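Local coordinates for protein class I phosphodiesterase PDEB1 (Leishmania major, PDB 2R8Q) that belongs to the class I phosphodiesterases, with an all-helical catalytic domain that holds a zinc and a magnesium ion and is seen here with 3-isobutyl-1-methylxanthine, at residues R95-H100 with T273-R278; S122-E127 with S232-D237; M28-G33 with M56-G61. All coordinates share one frame; numbering follows the deposited sequence.

Contact 1 (R95-H100 with T273-R278); sequences RRVPYH and TEEFYR. With IBM (3-isobutyl-1-methylxanthine), chain E.
Pro98 lays its ring against the helix residues Glu274, Glu275 and Arg278: its CB sits 3.9 Å from Glu275 CB, while its CG is 3.6 Å from Arg278 NH1, over one face of the guanidinium and toward its rim. A proline suits this spot because its compact, rigid ring packs closely on the helix; the N-H groups of Tyr99 and His100, which follow it, point to Glu275. Arg278 NE donates almost in the guanidinium plane to Glu274 OE2 (2.8 Å), a salt bridge within the helix that helps keep one face turned to Pro98; that same oxygen is also paired with Arg296.

Glu275 carries the polar part of the contact. Its CG is anti to the backbone N (chi1 -179°), and the extended chain beyond it carries the carboxylate to the loop. OE1 accepts two bonds: Tyr99 N, 2.9 Å away on the anti side, and His100 N, at the same length on the syn side. OE2 takes the third, from His100 ND1 at 2.6 Å, nearly straight, though the ring and carboxylate planes are turned 45° apart. Three bonds satisfy the buried carboxylate, and the one from ND1, lying in the ring plane, helps set the turn of the imidazole. Tyr99 CD2 lies over the centre of one face of that ring.

Tyr99, His100 and Phe276 belong to the pocket of 3-isobutyl-1-methylxanthine; Phe276 CE2 comes 3.7 Å from C8 of the xanthine, and Tyr99 OH bonds to Asn257. The side chain of His100 is about 4 Å from the zinc ion. The contact fastens the loop between helices 80-92 and 102-118 to helix 262-285.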
loop_
_atom_site.group_PDB
_atom_site.type_symbol
_atom_site.label_atom_id
_atom_site.label_comp_id
_atom_site.label_asym_id
_atom_site.label_seq_id
_atom_site.Cartn_x
_atom_site.Cartn_y
_atom_site.Cartn_z
ATOM N N ARG A 95 -7.590 14.097 6.197
ATOM C CA ARG A 95 -6.872 15.359 6.270
ATOM C C ARG A 95 -7.788 16.570 6.201
ATOM O O ARG A 95 -8.965 16.467 5.852
ATOM C CB ARG A 95 -5.842 15.428 5.141
ATOM C CG ARG A 95 -4.866 14.258 5.116
ATOM C CD ARG A 95 -3.775 14.484 4.078
ATOM N NE ARG A 95 -2.780 13.412 4.069
ATOM C CZ ARG A 95 -1.657 13.445 3.359
ATOM N NH1 ARG A 95 -1.383 14.498 2.600
ATOM N NH2 ARG A 95 -0.806 12.428 3.407
ATOM N N ARG A 96 -7.235 17.729 6.534
ATOM C CA ARG A 96 -8.001 18.960 6.511
ATOM C C ARG A 96 -8.042 19.584 5.121
ATOM O O ARG A 96 -7.567 20.704 4.919
ATOM C CB ARG A 96 -7.425 19.959 7.515
ATOM C CG ARG A 96 -7.475 19.478 8.956
ATOM C CD ARG A 96 -7.085 20.588 9.920
ATOM N NE ARG A 96 -7.067 20.129 11.307
ATOM C CZ ARG A 96 -6.219 19.225 11.785
ATOM N NH1 ARG A 96 -5.310 18.676 10.989
ATOM N NH2 ARG A 96 -6.279 18.866 13.062
ATOM N N VAL A 97 -8.599 18.844 4.166
ATOM C CA VAL A 97 -8.749 19.323 2.795
ATOM C C VAL A 97 -10.186 19.826 2.667
ATOM O O VAL A 97 -11.048 19.454 3.462
ATOM C CB VAL A 97 -8.477 18.203 1.771
ATOM C CG1 VAL A 97 -7.005 17.818 1.813
ATOM C CG2 VAL A 97 -9.343 16.990 2.073
ATOM N N PRO A 98 -10.468 20.675 1.663
ATOM C CA PRO A 98 -11.813 21.227 1.464
ATOM C C PRO A 98 -12.970 20.257 1.275
ATOM O O PRO A 98 -14.060 20.479 1.811
ATOM C CB PRO A 98 -11.643 22.133 0.241
ATOM C CG PRO A 98 -10.194 22.535 0.310
ATOM C CD PRO A 98 -9.526 21.230 0.675
ATOM N N TYR A 99 -12.741 19.188 0.517
ATOM C CA TYR A 99 -13.808 18.241 0.244
ATOM C C TYR A 99 -13.606 16.822 0.758
ATOM O O TYR A 99 -14.476 16.285 1.442
ATOM C CB TYR A 99 -14.074 18.186 -1.263
ATOM C CG TYR A 99 -15.223 17.281 -1.646
ATOM C CD1 TYR A 99 -16.544 17.671 -1.433
ATOM C CD2 TYR A 99 -14.987 16.028 -2.202
ATOM C CE1 TYR A 99 -17.602 16.833 -1.772
ATOM C CE2 TYR A 99 -16.031 15.183 -2.538
ATOM C CZ TYR A 99 -17.337 15.589 -2.325
ATOM O OH TYR A 99 -18.371 14.757 -2.679
ATOM N N HIS A 100 -12.469 16.211 0.435
ATOM C CA HIS A 100 -12.228 14.837 0.857
ATOM C C HIS A 100 -11.776 14.697 2.297
ATOM O O HIS A 100 -10.761 14.063 2.597
ATOM C CB HIS A 100 -11.240 14.152 -0.088
ATOM C CG HIS A 100 -11.834 13.803 -1.418
ATOM N ND1 HIS A 100 -11.652 14.573 -2.545
ATOM C CD2 HIS A 100 -12.649 12.784 -1.787
ATOM C CE1 HIS A 100 -12.330 14.047 -3.551
ATOM N NE2 HIS A 100 -12.944 12.961 -3.117
ATOM N N THR A 273 -15.205 22.546 -5.512
ATOM C CA THR A 273 -14.543 23.575 -6.300
ATOM C C THR A 273 -13.262 24.080 -5.654
ATOM O O THR A 273 -12.230 24.191 -6.318
ATOM C CB THR A 273 -15.491 24.762 -6.555
ATOM O OG1 THR A 273 -16.615 24.308 -7.317
ATOM C CG2 THR A 273 -14.773 25.870 -7.327
ATOM N N GLU A 274 -13.317 24.385 -4.361
ATOM C CA GLU A 274 -12.132 24.875 -3.672
ATOM C C GLU A 274 -11.027 23.827 -3.628
ATOM O O GLU A 274 -9.849 24.166 -3.736
ATOM C CB GLU A 274 -12.475 25.326 -2.251
ATOM C CG GLU A 274 -11.277 25.842 -1.444
ATOM C CD GLU A 274 -10.483 26.937 -2.156
ATOM O OE1 GLU A 274 -11.075 27.713 -2.934
ATOM O OE2 GLU A 274 -9.259 27.030 -1.919
ATOM N N GLU A 275 -11.388 22.554 -3.474
ATOM C CA GLU A 275 -10.354 21.527 -3.443
ATOM C C GLU A 275 -9.689 21.433 -4.816
ATOM O O GLU A 275 -8.464 21.316 -4.917
ATOM C CB GLU A 275 -10.929 20.159 -3.051
ATOM C CG GLU A 275 -9.852 19.079 -2.989
ATOM C CD GLU A 275 -10.301 17.820 -2.275
ATOM O OE1 GLU A 275 -10.751 17.920 -1.113
ATOM O OE2 GLU A 275 -10.192 16.731 -2.872
ATOM N N PHE A 276 -10.502 21.485 -5.868
ATOM C CA PHE A 276 -9.985 21.426 -7.231
ATOM C C PHE A 276 -9.042 22.606 -7.484
ATOM O O PHE A 276 -7.955 22.434 -8.041
ATOM C CB PHE A 276 -11.134 21.469 -8.249
ATOM C CG PHE A 276 -11.864 20.160 -8.421
ATOM C CD1 PHE A 276 -11.486 19.019 -7.716
ATOM C CD2 PHE A 276 -12.931 20.071 -9.308
ATOM C CE1 PHE A 276 -12.162 17.810 -7.895
ATOM C CE2 PHE A 276 -13.612 18.871 -9.493
ATOM C CZ PHE A 276 -13.226 17.737 -8.785
ATOM N N TYR A 277 -9.457 23.802 -7.077
ATOM C CA TYR A 277 -8.626 24.988 -7.269
ATOM C C TYR A 277 -7.284 24.842 -6.559
ATOM O O TYR A 277 -6.257 25.301 -7.056
ATOM C CB TYR A 277 -9.340 26.242 -6.755
ATOM C CG TYR A 277 -10.450 26.755 -7.647
ATOM C CD1 TYR A 277 -11.272 27.797 -7.226
ATOM C CD2 TYR A 277 -10.671 26.212 -8.911
ATOM C CE1 TYR A 277 -12.288 28.287 -8.039
ATOM C CE2 TYR A 277 -11.686 26.697 -9.735
ATOM C CZ TYR A 277 -12.489 27.734 -9.290
ATOM O OH TYR A 277 -13.492 28.215 -10.100
ATOM N N ARG A 278 -7.283 24.204 -5.395
ATOM C CA ARG A 278 -6.030 24.031 -4.678
ATOM C C ARG A 278 -5.133 23.042 -5.411
ATOM O O ARG A 278 -3.909 23.169 -5.370
ATOM C CB ARG A 278 -6.286 23.592 -3.233
ATOM C CG ARG A 278 -6.966 24.676 -2.414
ATOM C CD ARG A 278 -7.056 24.337 -0.938
ATOM N NE ARG A 278 -7.855 25.333 -0.232
ATOM C CZ ARG A 278 -8.068 25.337 1.079
ATOM N NH1 ARG A 278 -7.540 24.391 1.843
ATOM N NH2 ARG A 278 -8.815 26.287 1.623
HETATM N N9 IBM E . -16.254 15.954 -10.271
HETATM C C8 IBM E . -16.333 17.031 -11.120
HETATM N N7 IBM E . -17.221 17.924 -10.758
HETATM C C5 IBM E . -17.761 17.398 -9.593
HETATM C C4 IBM E . -17.179 16.190 -9.281
HETATM N N3 IBM E . -17.452 15.396 -8.223
HETATM C C2 IBM E . -18.424 15.872 -7.389
HETATM N N1 IBM E . -19.070 17.090 -7.628
HETATM C C6 IBM E . -18.740 17.851 -8.723
HETATM O O6 IBM E . -19.301 18.916 -8.931
HETATM O O2 IBM E . -18.740 15.213 -6.405
HETATM C C10 IBM E . -20.098 17.555 -6.708
HETATM C C11 IBM E . -16.760 14.139 -7.990
HETATM C C12 IBM E . -15.285 14.422 -7.695
HETATM C C13 IBM E . -15.056 14.610 -6.201
HETATM C C14 IBM E . -14.401 13.311 -8.243
#

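Contact 2 (S122-E127 with S232-D237); sequences SELLTE and SGFEKD
Leu124 and Lys236 bring their CA atoms to 6.1 Å where the end of a 3-10 segment, running through Leu124 and closed by a bond from Leu125 N to Ser122 O, meets an irregular loop that leaves helix 219-232 through the positive phi of Gly233. This is a loop-to-loop contact at the surface of an all-helical domain, joining two interhelical connections: the one from helix 102-118 to helix 127-139, and the one from helix 219-232 to helix 239-254. Thr126 ends the first as the N-cap of helix 127-139, its hydroxyl well suited to meeting a backbone N of the first turn.

Lys236 supplies the polar half. Its chain is fully extended, with CG anti to the backbone N (chi1 -169°), and it runs over the turn with CE 3.3 Å from Glu123 O. At the tip, NZ donates to Glu123 O over 3.1 Å, approaching from above the carbonyl plane, 49° out of it. NZ also donates to a water 2.7 Å away that lies within hydrogen-bonding distance of Leu125 O as well. A long flexible amine fits an exposed place like this, since it can reach one carbonyl of the turn directly and a second through a water while its methylenes lie against the backbone.

Beside it, Phe234 and Leu124 form the apolar half. They cross obliquely, Leu124 CD2 touching the ring at CE2 (3.5 Å) and Leu124 CB lying 3.8 Å from CZ. Both side chains also rest on Leu325, and Phe234 reaches Val245 of helix 239-254, so the patch continues into the protein. Leu124 O is buried here without a polar partner in the model, and the edge of the Phe234 ring meets it near the ring plane, CZ 3.5 Å from the oxygen.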
loop_
_atom_site.group_PDB
_atom_site.type_symbol
_atom_site.label_atom_id
_atom_site.label_comp_id
_atom_site.label_asym_id
_atom_site.label_seq_id
_atom_site.Cartn_x
_atom_site.Cartn_y
_atom_site.Cartn_z
ATOM N N SER A 122 -31.843 -2.188 0.049
ATOM C CA SER A 122 -31.489 -3.289 0.942
ATOM C C SER A 122 -32.180 -4.584 0.516
ATOM O O SER A 122 -31.774 -5.673 0.916
ATOM C CB SER A 122 -31.871 -2.960 2.392
ATOM O OG SER A 122 -33.279 -2.916 2.572
ATOM N N GLU A 123 -33.225 -4.460 -0.297
ATOM C CA GLU A 123 -33.967 -5.623 -0.776
ATOM C C GLU A 123 -33.165 -6.431 -1.787
ATOM O O GLU A 123 -33.504 -7.577 -2.090
ATOM C CB GLU A 123 -35.282 -5.176 -1.414
ATOM C CG GLU A 123 -36.274 -4.612 -0.422
ATOM C CD GLU A 123 -37.489 -4.011 -1.093
ATOM O OE1 GLU A 123 -37.648 -4.193 -2.320
ATOM O OE2 GLU A 123 -38.288 -3.359 -0.391
ATOM N N LEU A 124 -32.098 -5.833 -2.301
ATOM C CA LEU A 124 -31.253 -6.493 -3.288
ATOM C C LEU A 124 -30.007 -7.107 -2.655
ATOM O O LEU A 124 -29.228 -7.772 -3.338
ATOM C CB LEU A 124 -30.818 -5.481 -4.351
ATOM C CG LEU A 124 -31.923 -4.666 -5.029
ATOM C CD1 LEU A 124 -31.300 -3.524 -5.823
ATOM C CD2 LEU A 124 -32.756 -5.566 -5.923
ATOM N N LEU A 125 -29.830 -6.896 -1.352
ATOM C CA LEU A 125 -28.649 -7.388 -0.643
ATOM C C LEU A 125 -28.955 -8.155 0.637
ATOM O O LEU A 125 -30.075 -8.120 1.146
ATOM C CB LEU A 125 -27.758 -6.203 -0.263
ATOM C CG LEU A 125 -27.337 -5.233 -1.364
ATOM C CD1 LEU A 125 -26.647 -4.028 -0.734
ATOM C CD2 LEU A 125 -26.416 -5.946 -2.349
ATOM N N THR A 126 -27.944 -8.849 1.158
ATOM C CA THR A 126 -28.102 -9.562 2.420
ATOM C C THR A 126 -27.823 -8.528 3.507
ATOM O O THR A 126 -27.291 -7.451 3.220
ATOM C CB THR A 126 -27.088 -10.717 2.574
ATOM O OG1 THR A 126 -25.753 -10.195 2.587
ATOM C CG2 THR A 126 -27.241 -11.708 1.432
ATOM N N GLU A 127 -28.178 -8.841 4.750
ATOM C CA GLU A 127 -27.937 -7.904 5.842
ATOM C C GLU A 127 -26.437 -7.695 6.035
ATOM O O GLU A 127 -25.994 -6.592 6.349
ATOM C CB GLU A 127 -28.572 -8.412 7.140
ATOM C CG GLU A 127 -30.086 -8.500 7.075
ATOM C CD GLU A 127 -30.713 -8.837 8.414
ATOM O OE1 GLU A 127 -30.256 -9.802 9.060
ATOM O OE2 GLU A 127 -31.669 -8.139 8.816
ATOM N N SER A 232 -29.564 -8.645 -18.589
ATOM C CA SER A 232 -29.693 -10.087 -18.432
ATOM C C SER A 232 -30.668 -10.477 -17.323
ATOM O O SER A 232 -31.208 -11.584 -17.327
ATOM C CB SER A 232 -28.320 -10.713 -18.166
ATOM O OG SER A 232 -27.683 -10.118 -17.050
ATOM N N GLY A 233 -30.890 -9.568 -16.380
ATOM C CA GLY A 233 -31.811 -9.843 -15.291
ATOM C C GLY A 233 -31.141 -10.085 -13.949
ATOM O O GLY A 233 -30.379 -11.039 -13.787
ATOM N N PHE A 234 -31.431 -9.216 -12.984
ATOM C CA PHE A 234 -30.865 -9.335 -11.644
ATOM C C PHE A 234 -31.389 -10.570 -10.915
ATOM O O PHE A 234 -32.597 -10.829 -10.888
ATOM C CB PHE A 234 -31.202 -8.089 -10.814
ATOM C CG PHE A 234 -30.809 -8.197 -9.365
ATOM C CD1 PHE A 234 -29.483 -8.044 -8.970
ATOM C CD2 PHE A 234 -31.767 -8.481 -8.395
ATOM C CE1 PHE A 234 -29.116 -8.176 -7.629
ATOM C CE2 PHE A 234 -31.412 -8.614 -7.052
ATOM C CZ PHE A 234 -30.082 -8.462 -6.669
ATOM N N GLU A 235 -30.476 -11.336 -10.327
ATOM C CA GLU A 235 -30.845 -12.526 -9.569
ATOM C C GLU A 235 -30.252 -12.376 -8.177
ATOM O O GLU A 235 -29.034 -12.416 -8.007
ATOM C CB GLU A 235 -30.303 -13.781 -10.249
ATOM C CG GLU A 235 -30.956 -14.059 -11.591
ATOM C CD GLU A 235 -30.440 -15.323 -12.239
ATOM O OE1 GLU A 235 -30.600 -16.406 -11.638
ATOM O OE2 GLU A 235 -29.874 -15.231 -13.348
ATOM N N LYS A 236 -31.113 -12.202 -7.179
ATOM C CA LYS A 236 -30.640 -12.003 -5.816
ATOM C C LYS A 236 -29.781 -13.132 -5.258
ATOM O O LYS A 236 -28.936 -12.897 -4.398
ATOM C CB LYS A 236 -31.817 -11.744 -4.871
ATOM C CG LYS A 236 -31.380 -11.261 -3.494
ATOM C CD LYS A 236 -32.565 -10.895 -2.620
ATOM C CE LYS A 236 -32.108 -10.439 -1.244
ATOM N NZ LYS A 236 -33.268 -10.122 -0.367
ATOM N N ASP A 237 -29.977 -14.356 -5.737
ATOM C CA ASP A 237 -29.179 -15.456 -5.216
ATOM C C ASP A 237 -27.773 -15.486 -5.809
ATOM O O ASP A 237 -26.933 -16.275 -5.380
ATOM C CB ASP A 237 -29.884 -16.801 -5.457
ATOM C CG ASP A 237 -30.043 -17.135 -6.929
ATOM O OD1 ASP A 237 -30.621 -18.203 -7.233
ATOM O OD2 ASP A 237 -29.594 -16.341 -7.783
HETATM O O HOH W 1 -32.726 -8.368 1.564
#

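Contact 3 (M28-G33 with M56-G61); sequences MSIDFG and MDAAAG
Ile30 points its CB at helix 55-68, and each branch beyond it finds part of one helical turn. CG1, placed anti to the carbonyl carbon (chi1 -64°), lies 4.0 Å from Ala58 N. CD1 at the tip reaches Asp57 CB at 4.1 Å, and the other branch, CG2, faces Ala58 CB at 4.3 Å. In this all-helical fold the loop after helix 21-28 packs on helix 55-68, laying its apolar side chains there. No hydrogen bond joins the two segments, so the contact rests on shape. A branched isoleucine suits it, spreading three carbons over the helix surface, while the small methyl of Ala58 lets the loop come near the backbone.

Ile30 CG2 has a second neighbour within its own segment, since it stands 3.6 Å above the plane of the Phe32 ring, toward the rim. Phe32 thereby packs against Ile30 by a face and against the helix by an edge. The ring also meets Phe38 edge-to-face.

Gly61 fits the place where CE1 of Phe32 arrives, 3.9 Å from Gly61 C: a CB there would point at the loop and press tightly on the ring. Of the Asp57 side chain, CB does the touching, beside its backbone C; the carboxylate turns elsewhere, to a salt bridge with Arg91 of helix 80-92. Behind the helix, Ala59 and Met56 rest on Phe102 and Tyr103. Ala58 O lies at the edge of the Phe32 ring, near its plane, 3.4 Å from CZ.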
loop_
_atom_site.group_PDB
_atom_site.type_symbol
_atom_site.label_atom_id
_atom_site.label_comp_id
_atom_site.label_asym_id
_atom_site.label_seq_id
_atom_site.Cartn_x
_atom_site.Cartn_y
_atom_site.Cartn_z
ATOM N N MET A 28 -19.691 10.778 22.598
ATOM C CA MET A 28 -20.923 10.373 23.258
ATOM C C MET A 28 -21.615 11.495 24.027
ATOM O O MET A 28 -22.797 11.388 24.350
ATOM C CB MET A 28 -20.656 9.187 24.191
ATOM C CG MET A 28 -20.143 7.944 23.475
ATOM S SD MET A 28 -21.109 7.516 21.999
ATOM C CE MET A 28 -22.566 6.778 22.745
ATOM N N SER A 29 -20.891 12.573 24.311
ATOM C CA SER A 29 -21.473 13.692 25.043
ATOM C C SER A 29 -22.302 14.592 24.130
ATOM O O SER A 29 -23.076 15.422 24.603
ATOM C CB SER A 29 -20.379 14.521 25.720
ATOM O OG SER A 29 -19.626 15.251 24.771
ATOM N N ILE A 30 -22.141 14.429 22.820
ATOM C CA ILE A 30 -22.889 15.239 21.861
ATOM C C ILE A 30 -24.387 14.978 21.983
ATOM O O ILE A 30 -24.843 13.840 21.858
ATOM C CB ILE A 30 -22.459 14.938 20.407
ATOM C CG1 ILE A 30 -20.994 15.340 20.193
ATOM C CG2 ILE A 30 -23.373 15.678 19.432
ATOM C CD1 ILE A 30 -20.730 16.837 20.271
ATOM N N ASP A 31 -25.153 16.038 22.225
ATOM C CA ASP A 31 -26.598 15.916 22.362
ATOM C C ASP A 31 -27.321 16.459 21.134
ATOM O O ASP A 31 -27.306 17.661 20.869
ATOM C CB ASP A 31 -27.066 16.651 23.623
ATOM C CG ASP A 31 -28.574 16.647 23.775
ATOM O OD1 ASP A 31 -29.209 15.624 23.439
ATOM O OD2 ASP A 31 -29.128 17.664 24.244
ATOM N N PHE A 32 -27.945 15.561 20.380
ATOM C CA PHE A 32 -28.675 15.951 19.179
ATOM C C PHE A 32 -30.127 16.230 19.519
ATOM O O PHE A 32 -30.817 16.938 18.786
ATOM C CB PHE A 32 -28.636 14.838 18.130
ATOM C CG PHE A 32 -27.265 14.543 17.605
ATOM C CD1 PHE A 32 -26.640 13.337 17.898
ATOM C CD2 PHE A 32 -26.603 15.466 16.802
ATOM C CE1 PHE A 32 -25.374 13.052 17.397
ATOM C CE2 PHE A 32 -25.337 15.191 16.296
ATOM C CZ PHE A 32 -24.722 13.981 16.595
ATOM N N GLY A 33 -30.580 15.670 20.637
ATOM C CA GLY A 33 -31.961 15.839 21.034
ATOM C C GLY A 33 -32.801 15.043 20.055
ATOM O O GLY A 33 -32.598 13.838 19.887
ATOM N N MET A 56 -16.376 17.921 14.467
ATOM C CA MET A 56 -15.811 16.609 14.156
ATOM C C MET A 56 -16.381 15.557 15.101
ATOM O O MET A 56 -16.597 14.410 14.703
ATOM C CB MET A 56 -14.289 16.637 14.259
ATOM C CG MET A 56 -13.604 17.258 13.051
ATOM S SD MET A 56 -13.768 16.193 11.592
ATOM C CE MET A 56 -13.147 17.267 10.304
ATOM N N ASP A 57 -16.616 15.940 16.353
ATOM C CA ASP A 57 -17.190 15.007 17.320
ATOM C C ASP A 57 -18.656 14.767 16.967
ATOM O O ASP A 57 -19.150 13.639 17.032
ATOM C CB ASP A 57 -17.091 15.559 18.751
ATOM C CG ASP A 57 -15.675 15.550 19.293
ATOM O OD1 ASP A 57 -14.872 14.688 18.881
ATOM O OD2 ASP A 57 -15.367 16.400 20.158
ATOM N N ALA A 58 -19.357 15.831 16.586
ATOM C CA ALA A 58 -20.760 15.708 16.211
ATOM C C ALA A 58 -20.904 14.810 14.977
ATOM O O ALA A 58 -21.806 13.983 14.910
ATOM C CB ALA A 58 -21.353 17.093 15.942
ATOM N N ALA A 59 -20.014 14.976 14.004
ATOM C CA ALA A 59 -20.062 14.161 12.792
ATOM C C ALA A 59 -19.829 12.686 13.121
ATOM O O ALA A 59 -20.471 11.805 12.555
ATOM C CB ALA A 59 -19.019 14.651 11.793
ATOM N N ALA A 60 -18.898 12.424 14.030
ATOM C CA ALA A 60 -18.610 11.054 14.443
ATOM C C ALA A 60 -19.848 10.500 15.147
ATOM O O ALA A 60 -20.171 9.316 15.032
ATOM C CB ALA A 60 -17.422 11.038 15.389
ATOM N N GLY A 61 -20.536 11.374 15.875
ATOM C CA GLY A 61 -21.735 10.970 16.589
ATOM C C GLY A 61 -22.871 10.621 15.649
ATOM O O GLY A 61 -23.686 9.747 15.945
#

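Along the chain contact 3 closes before contact 1 opens; contact 2 is nested inside the loop contact 1 closes. Contacts 1 and 3 are the nearer pair, with centres 24 Å apart and nearest atoms about 6 Å apart. Helices 80-92 and 102-118 connect them: they flank the loop of contact 1 and pack against the helix of contact 3. Helix 102-118 then leads on to the first loop of contact 2, whose centre is 36 Å from that of contact 1, across the centre of the chain, and 34 Å from that of contact 3. Contact 1 lines the ligand pocket beside the metal ions, contact 2 joins two surface loops, and contact 3 packs a loop on helix 55-68.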